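Local coordinates for protein PA0821 (Pseudomonas aeruginosa, PDB 7DRG) that probably serves as the immunity protein (antitoxin) that neutralises a VRR-NUC-domain effector of the type VI secretion system, at residues 163-174 against 262-271. Residues are numbered along the deposited sequence; the frame is centred on the assembly and turned at random.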
ATOM      1  N   LEU B 163      -2.244  22.867  18.466  1.00 18.09           N
ATOM      2  CA  LEU B 163      -2.185  22.337  19.818  1.00 16.36           C
ATOM      3  C   LEU B 163      -3.016  23.185  20.782  1.00 17.95           C
ATOM      4  O   LEU B 163      -3.783  22.645  21.587  1.00 18.49           O
ATOM      5  CB  LEU B 163      -0.720  22.273  20.255  1.00 17.83           C
ATOM      6  CG  LEU B 163      -0.411  21.914  21.700  1.00 21.22           C
ATOM      7  CD1 LEU B 163      -0.972  20.552  22.035  1.00 23.24           C
ATOM      8  CD2 LEU B 163       1.105  21.958  21.909  1.00 22.03           C
ATOM      9  N   GLN B 164      -2.896  24.514  20.691  1.00 16.87           N
ATOM     10  CA  GLN B 164      -3.695  25.393  21.537  1.00 18.50           C
ATOM     11  C   GLN B 164      -5.189  25.198  21.297  1.00 19.94           C
ATOM     12  O   GLN B 164      -5.982  25.188  22.245  1.00 17.84           O
ATOM     13  CB  GLN B 164      -3.303  26.851  21.291  1.00 20.23           C
ATOM     14  CG  GLN B 164      -3.946  27.823  22.263  1.00 22.62           C
ATOM     15  CD  GLN B 164      -3.358  27.714  23.658  1.00 25.02           C
ATOM     16  OE1 GLN B 164      -2.175  28.004  23.870  1.00 26.72           O
ATOM     17  NE2 GLN B 164      -4.171  27.278  24.614  1.00 29.91           N
ATOM     18  N   LEU B 165      -5.592  25.038  20.035  1.00 18.17           N
ATOM     19  CA  LEU B 165      -7.002  24.786  19.740  1.00 18.11           C
ATOM     20  C   LEU B 165      -7.468  23.488  20.383  1.00 17.37           C
ATOM     21  O   LEU B 165      -8.547  23.434  20.984  1.00 17.05           O
ATOM     22  CB  LEU B 165      -7.240  24.735  18.226  1.00 17.47           C
ATOM     23  CG  LEU B 165      -7.024  25.994  17.395  1.00 21.54           C
ATOM     24  CD1 LEU B 165      -7.282  25.675  15.924  1.00 23.52           C
ATOM     25  CD2 LEU B 165      -7.921  27.133  17.875  1.00 24.92           C
ATOM     26  N   PHE B 166      -6.673  22.419  20.245  1.00 14.99           N
ATOM     27  CA  PHE B 166      -7.095  21.122  20.766  1.00 14.95           C
ATOM     28  C   PHE B 166      -7.309  21.179  22.274  1.00 18.23           C
ATOM     29  O   PHE B 166      -8.310  20.662  22.788  1.00 17.24           O
ATOM     30  CB  PHE B 166      -6.069  20.045  20.389  1.00 17.30           C
ATOM     31  CG  PHE B 166      -6.565  18.645  20.589  1.00 15.53           C
ATOM     32  CD1 PHE B 166      -7.339  18.031  19.617  1.00 15.67           C
ATOM     33  CD2 PHE B 166      -6.259  17.938  21.741  1.00 19.09           C
ATOM     34  CE1 PHE B 166      -7.803  16.741  19.804  1.00 15.31           C
ATOM     35  CE2 PHE B 166      -6.718  16.651  21.927  1.00 19.80           C
ATOM     36  CZ  PHE B 166      -7.490  16.050  20.951  1.00 17.98           C
ATOM     37  N   ILE B 167      -6.395  21.829  22.995  1.00 17.39           N
ATOM     38  CA  ILE B 167      -6.553  21.966  24.440  1.00 20.98           C
ATOM     39  C   ILE B 167      -7.734  22.874  24.771  1.00 18.43           C
ATOM     40  O   ILE B 167      -8.535  22.567  25.659  1.00 19.28           O
ATOM     41  CB  ILE B 167      -5.250  22.483  25.069  1.00 19.72           C
ATOM     42  CG1 ILE B 167      -4.063  21.592  24.688  1.00 24.31           C
ATOM     43  CG2 ILE B 167      -5.407  22.591  26.579  1.00 19.55           C
ATOM     44  CD1 ILE B 167      -4.280  20.127  24.949  1.00 26.99           C
ATOM     45  N   ASP B 168      -7.849  24.012  24.080  1.00 17.01           N
ATOM     46  CA  ASP B 168      -8.957  24.927  24.337  1.00 15.95           C
ATOM     47  C   ASP B 168     -10.296  24.248  24.099  1.00 18.02           C
ATOM     48  O   ASP B 168     -11.241  24.435  24.876  1.00 17.61           O
ATOM     49  CB  ASP B 168      -8.843  26.172  23.457  1.00 16.68           C
ATOM     50  CG  ASP B 168      -7.778  27.150  23.953  1.00 20.75           C
ATOM     51  OD1 ASP B 168      -7.167  26.888  25.002  1.00 22.84           O
ATOM     52  OD2 ASP B 168      -7.542  28.178  23.279  1.00 22.53           O
ATOM     53  N   PHE B 169     -10.395  23.449  23.031  1.00 16.84           N
ATOM     54  CA  PHE B 169     -11.661  22.783  22.731  1.00 16.37           C
ATOM     55  C   PHE B 169     -11.965  21.708  23.767  1.00 15.63           C
ATOM     56  O   PHE B 169     -13.117  21.546  24.189  1.00 19.07           O
ATOM     57  CB  PHE B 169     -11.635  22.142  21.331  1.00 14.52           C
ATOM     58  CG  PHE B 169     -11.497  23.112  20.180  1.00 16.58           C
ATOM     59  CD1 PHE B 169     -11.418  24.478  20.372  1.00 17.47           C
ATOM     60  CD2 PHE B 169     -11.462  22.622  18.876  1.00 15.39           C
ATOM     61  CE1 PHE B 169     -11.286  25.342  19.304  1.00 16.09           C
ATOM     62  CE2 PHE B 169     -11.333  23.481  17.800  1.00 19.48           C
ATOM     63  CZ  PHE B 169     -11.253  24.838  18.006  1.00 20.04           C
ATOM     64  N   ALA B 170     -10.944  20.948  24.171  1.00 17.01           N
ATOM     65  CA  ALA B 170     -11.142  19.934  25.200  1.00 17.51           C
ATOM     66  C   ALA B 170     -11.648  20.569  26.483  1.00 21.37           C
ATOM     67  O   ALA B 170     -12.543  20.032  27.148  1.00 20.08           O
ATOM     68  CB  ALA B 170      -9.832  19.191  25.458  1.00 20.93           C
ATOM     69  N   ARG B 171     -11.081  21.721  26.832  1.00 19.67           N
ATOM     70  CA  ARG B 171     -11.457  22.417  28.055  1.00 20.54           C
ATOM     71  C   ARG B 171     -12.936  22.794  28.055  1.00 23.60           C
ATOM     72  O   ARG B 171     -13.608  22.682  29.088  1.00 25.68           O
ATOM     73  CB  ARG B 171     -10.566  23.648  28.207  1.00 28.63           C
ATOM     74  CG  ARG B 171     -10.617  24.338  29.538  1.00 33.71           C
ATOM     75  CD  ARG B 171      -9.227  24.859  29.876  1.00 23.65           C
ATOM     76  NE  ARG B 171      -8.563  25.478  28.726  1.00 22.34           N
ATOM     77  CZ  ARG B 171      -7.244  25.575  28.599  1.00 23.74           C
ATOM     78  NH1 ARG B 171      -6.449  25.080  29.543  1.00 26.29           N
ATOM     79  NH2 ARG B 171      -6.711  26.154  27.527  1.00 25.28           N
ATOM     80  N   ARG B 172     -13.466  23.207  26.909  1.00 18.99           N
ATOM     81  CA  ARG B 172     -14.885  23.636  26.867  1.00 22.19           C
ATOM     82  C   ARG B 172     -15.860  22.475  26.680  1.00 25.64           C
ATOM     83  O   ARG B 172     -16.965  22.617  27.129  1.00 24.27           O
ATOM     84  CB  ARG B 172     -15.266  24.462  25.638  1.00 26.97           C
ATOM     85  CG  ARG B 172     -14.237  25.415  25.098  1.00 33.51           C
ATOM     86  CD  ARG B 172     -14.877  26.523  24.312  1.00 23.83           C
ATOM     87  NE  ARG B 172     -13.973  27.636  24.373  1.00 23.00           N
ATOM     88  CZ  ARG B 172     -12.990  27.828  23.527  1.00 26.07           C
ATOM     89  NH1 ARG B 172     -12.814  26.992  22.531  1.00 19.54           N
ATOM     90  NH2 ARG B 172     -12.186  28.853  23.664  1.00 23.99           N
ATOM     91  N   LEU B 173     -15.461  21.408  25.991  1.00 19.34           N
ATOM     92  CA  LEU B 173     -16.418  20.370  25.650  1.00 16.60           C
ATOM     93  C   LEU B 173     -16.382  19.191  26.608  1.00 19.39           C
ATOM     94  O   LEU B 173     -17.291  18.351  26.555  1.00 22.87           O
ATOM     95  CB  LEU B 173     -16.167  19.870  24.218  1.00 17.75           C
ATOM     96  CG  LEU B 173     -16.300  20.944  23.132  1.00 18.92           C
ATOM     97  CD1 LEU B 173     -15.917  20.380  21.770  1.00 19.71           C
ATOM     98  CD2 LEU B 173     -17.721  21.500  23.097  1.00 20.49           C
ATOM     99  N   GLU B 174     -15.365  19.114  27.473  1.00 19.96           N
ATOM    100  CA  GLU B 174     -15.135  18.002  28.393  1.00 22.31           C
ATOM    101  C   GLU B 174     -15.403  16.655  27.705  1.00 21.89           C
ATOM    102  O   GLU B 174     -16.310  15.919  28.099  1.00 21.91           O
ATOM    103  CB  GLU B 174     -15.971  18.151  29.660  1.00 28.32           C
ATOM    104  CG  GLU B 174     -15.700  19.486  30.364  1.00 36.31           C
ATOM    105  CD  GLU B 174     -15.924  19.436  31.865  1.00 52.84           C
ATOM    106  OE1 GLU B 174     -17.037  19.059  32.289  1.00 58.05           O
ATOM    107  OE2 GLU B 174     -14.979  19.782  32.618  1.00 49.23           O
ATOM    108  N   TYR B 262      -1.366  17.795  29.586  1.00 21.22           N
ATOM    109  CA  TYR B 262      -2.181  18.987  29.747  1.00 22.13           C
ATOM    110  C   TYR B 262      -3.435  18.595  30.508  1.00 23.65           C
ATOM    111  O   TYR B 262      -4.331  17.938  29.963  1.00 24.18           O
ATOM    112  CB  TYR B 262      -2.516  19.616  28.394  1.00 23.64           C
ATOM    113  CG  TYR B 262      -1.289  19.955  27.584  1.00 24.03           C
ATOM    114  CD1 TYR B 262      -0.543  21.100  27.853  1.00 25.11           C
ATOM    115  CD2 TYR B 262      -0.861  19.117  26.562  1.00 20.40           C
ATOM    116  CE1 TYR B 262       0.583  21.402  27.121  1.00 21.18           C
ATOM    117  CE2 TYR B 262       0.263  19.415  25.818  1.00 23.58           C
ATOM    118  CZ  TYR B 262       0.982  20.554  26.098  1.00 21.36           C
ATOM    119  OH  TYR B 262       2.105  20.846  25.357  1.00 23.59           O
ATOM    120  N   ARG B 263      -3.495  19.005  31.768  1.00 23.62           N
ATOM    121  CA  ARG B 263      -4.706  18.842  32.558  1.00 27.62           C
ATOM    122  C   ARG B 263      -5.628  20.003  32.232  1.00 35.63           C
ATOM    123  O   ARG B 263      -5.408  21.134  32.663  1.00 35.82           O
ATOM    124  CB  ARG B 263      -4.380  18.774  34.048  1.00 31.55           C
ATOM    125  CG  ARG B 263      -4.300  17.347  34.566  1.00 36.50           C
ATOM    126  CD  ARG B 263      -3.999  17.260  36.062  1.00 52.60           C
ATOM    127  NE  ARG B 263      -4.993  17.951  36.874  1.00 58.49           N
ATOM    128  CZ  ARG B 263      -4.706  18.914  37.742  1.00 59.74           C
ATOM    129  NH1 ARG B 263      -3.445  19.292  37.923  1.00 56.38           N
ATOM    130  NH2 ARG B 263      -5.678  19.489  38.435  1.00 60.67           N
ATOM    131  N   TYR B 264      -6.626  19.733  31.412  1.00 30.78           N
ATOM    132  CA  TYR B 264      -7.803  20.570  31.359  1.00 34.40           C
ATOM    133  C   TYR B 264      -8.715  20.060  32.480  1.00 39.89           C
ATOM    134  O   TYR B 264      -8.309  19.221  33.291  1.00 50.42           O
ATOM    135  CB  TYR B 264      -8.399  20.539  29.950  1.00 34.25           C
ATOM    136  CG  TYR B 264      -8.984  19.205  29.593  1.00 27.45           C
ATOM    137  CD1 TYR B 264      -8.192  18.183  29.080  1.00 26.53           C
ATOM    138  CD2 TYR B 264     -10.331  18.958  29.799  1.00 27.17           C
ATOM    139  CE1 TYR B 264      -8.735  16.964  28.785  1.00 22.58           C
ATOM    140  CE2 TYR B 264     -10.881  17.751  29.513  1.00 23.42           C
ATOM    141  CZ  TYR B 264     -10.084  16.752  28.996  1.00 25.12           C
ATOM    142  OH  TYR B 264     -10.654  15.544  28.716  1.00 26.35           O
ATOM    143  N   GLY B 265      -9.939  20.552  32.555  1.00 29.71           N
ATOM    144  CA  GLY B 265     -10.823  20.250  33.668  1.00 30.47           C
ATOM    145  C   GLY B 265     -10.951  18.819  34.159  1.00 41.42           C
ATOM    146  O   GLY B 265     -10.441  18.484  35.232  1.00 52.78           O
ATOM    147  N   ASP B 266     -11.638  17.967  33.402  1.00 28.14           N
ATOM    148  CA  ASP B 266     -12.000  16.633  33.868  1.00 30.55           C
ATOM    149  C   ASP B 266     -11.351  15.548  33.016  1.00 26.83           C
ATOM    150  O   ASP B 266     -11.954  14.514  32.720  1.00 33.57           O
ATOM    151  CB  ASP B 266     -13.514  16.453  33.882  1.00 45.04           C
ATOM    152  CG  ASP B 266     -14.093  16.386  32.495  1.00 60.26           C
ATOM    153  OD1 ASP B 266     -13.758  17.276  31.687  1.00 60.77           O
ATOM    154  OD2 ASP B 266     -14.845  15.430  32.203  1.00 71.02           O
ATOM    155  N   GLY B 267     -10.108  15.778  32.622  1.00 25.26           N
ATOM    156  CA  GLY B 267      -9.368  14.789  31.867  1.00 26.49           C
ATOM    157  C   GLY B 267      -7.987  15.323  31.578  1.00 27.50           C
ATOM    158  O   GLY B 267      -7.582  16.364  32.104  1.00 28.06           O
ATOM    159  N   VAL B 268      -7.267  14.608  30.716  1.00 23.38           N
ATOM    160  CA  VAL B 268      -5.908  14.991  30.360  1.00 22.52           C
ATOM    161  C   VAL B 268      -5.712  14.790  28.863  1.00 20.31           C
ATOM    162  O   VAL B 268      -6.298  13.888  28.256  1.00 24.46           O
ATOM    163  CB  VAL B 268      -4.865  14.191  31.178  1.00 24.90           C
ATOM    164  CG1 VAL B 268      -4.922  12.706  30.846  1.00 27.24           C
ATOM    165  CG2 VAL B 268      -3.458  14.753  30.979  1.00 29.48           C
ATOM    166  N   VAL B 269      -4.912  15.667  28.262  1.00 19.78           N
ATOM    167  CA  VAL B 269      -4.388  15.462  26.915  1.00 19.79           C
ATOM    168  C   VAL B 269      -2.912  15.114  27.035  1.00 20.20           C
ATOM    169  O   VAL B 269      -2.149  15.815  27.714  1.00 22.06           O
ATOM    170  CB  VAL B 269      -4.583  16.693  26.015  1.00 19.38           C
ATOM    171  CG1 VAL B 269      -3.871  16.474  24.660  1.00 19.70           C
ATOM    172  CG2 VAL B 269      -6.051  16.958  25.792  1.00 20.46           C
ATOM    173  N   ILE B 270      -2.515  14.031  26.385  1.00 17.68           N
ATOM    174  CA  ILE B 270      -1.127  13.585  26.343  1.00 20.14           C
ATOM    175  C   ILE B 270      -0.554  13.968  24.989  1.00 22.90           C
ATOM    176  O   ILE B 270      -1.165  13.686  23.954  1.00 21.42           O
ATOM    177  CB  ILE B 270      -1.024  12.069  26.571  1.00 23.04           C
ATOM    178  CG1 ILE B 270      -1.722  11.676  27.872  1.00 25.99           C
ATOM    179  CG2 ILE B 270       0.443  11.616  26.561  1.00 22.56           C
ATOM    180  CD1 ILE B 270      -1.807  10.189  28.099  1.00 30.86           C
ATOM    181  N   GLN B 271       0.608  14.619  24.992  1.00 19.95           N
ATOM    182  CA  GLN B 271       1.330  14.951  23.769  1.00 21.30           C
ATOM    183  C   GLN B 271       2.493  13.978  23.632  1.00 22.69           C
ATOM    184  O   GLN B 271       3.368  13.929  24.501  1.00 21.64           O
ATOM    185  CB  GLN B 271       1.829  16.399  23.797  1.00 20.27           C
ATOM    186  CG  GLN B 271       2.735  16.754  22.614  1.00 21.83           C
ATOM    187  CD  GLN B 271       3.246  18.190  22.663  1.00 19.86           C
ATOM    188  OE1 GLN B 271       2.714  19.029  23.398  1.00 23.61           O
ATOM    189  NE2 GLN B 271       4.267  18.483  21.867  1.00 22.66           N
TER
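A helix lying on the face of an antiparallel hairpin brings I167 and A170 of helix 161-173 onto V269 of strand 267-272 and Y264 near the turn. Segment axes give the geometry: that of helix segment 163-173 runs nearly antiparallel (165°) to that of strand 267-271, with a closest approach of 9.8 Å. I167 supplies the central apolar contact. Its chi1 sets CG1 beside the backbone N and chi2 turns CD1 onto V269, where CD1 is 3.6 Å from V269 CB and also meets both methyls. The same CD1 touches Y262 CB at 3.9 Å, so one methyl bridges the two strands. F166 adds a ring edge, its CE2 3.9 Å from V269 CG2. Toward the turn, A170 CB sits 4.0 Å from the centroid of the Y264 ring and only 7° off its normal, a CH-pi contact; G267 O lies above the opposite face, toward the rim. Y264 has chi1 68°, which places CG between its backbone N and carbonyl carbon and lays the ring under the helix. At the other end, L163 CD2 rests against the polar pair formed by Y262 and Q271, where Y262 OH donates to Q271 OE1 over 2.7 Å, nearly along the C=O bond. L358 N also bonds to Y262 OH. Where the helix ends, E174 OE2 and D266 OD1 are 2.9 Å apart, an unfavourable like-charge approach that might raise the pKa of one carboxylate. L233 and L235 of neighbouring strand 233-237 extend the apolar floor beneath L163, F166 and A170, a helix packed on antiparallel strands, as in alpha+beta folds.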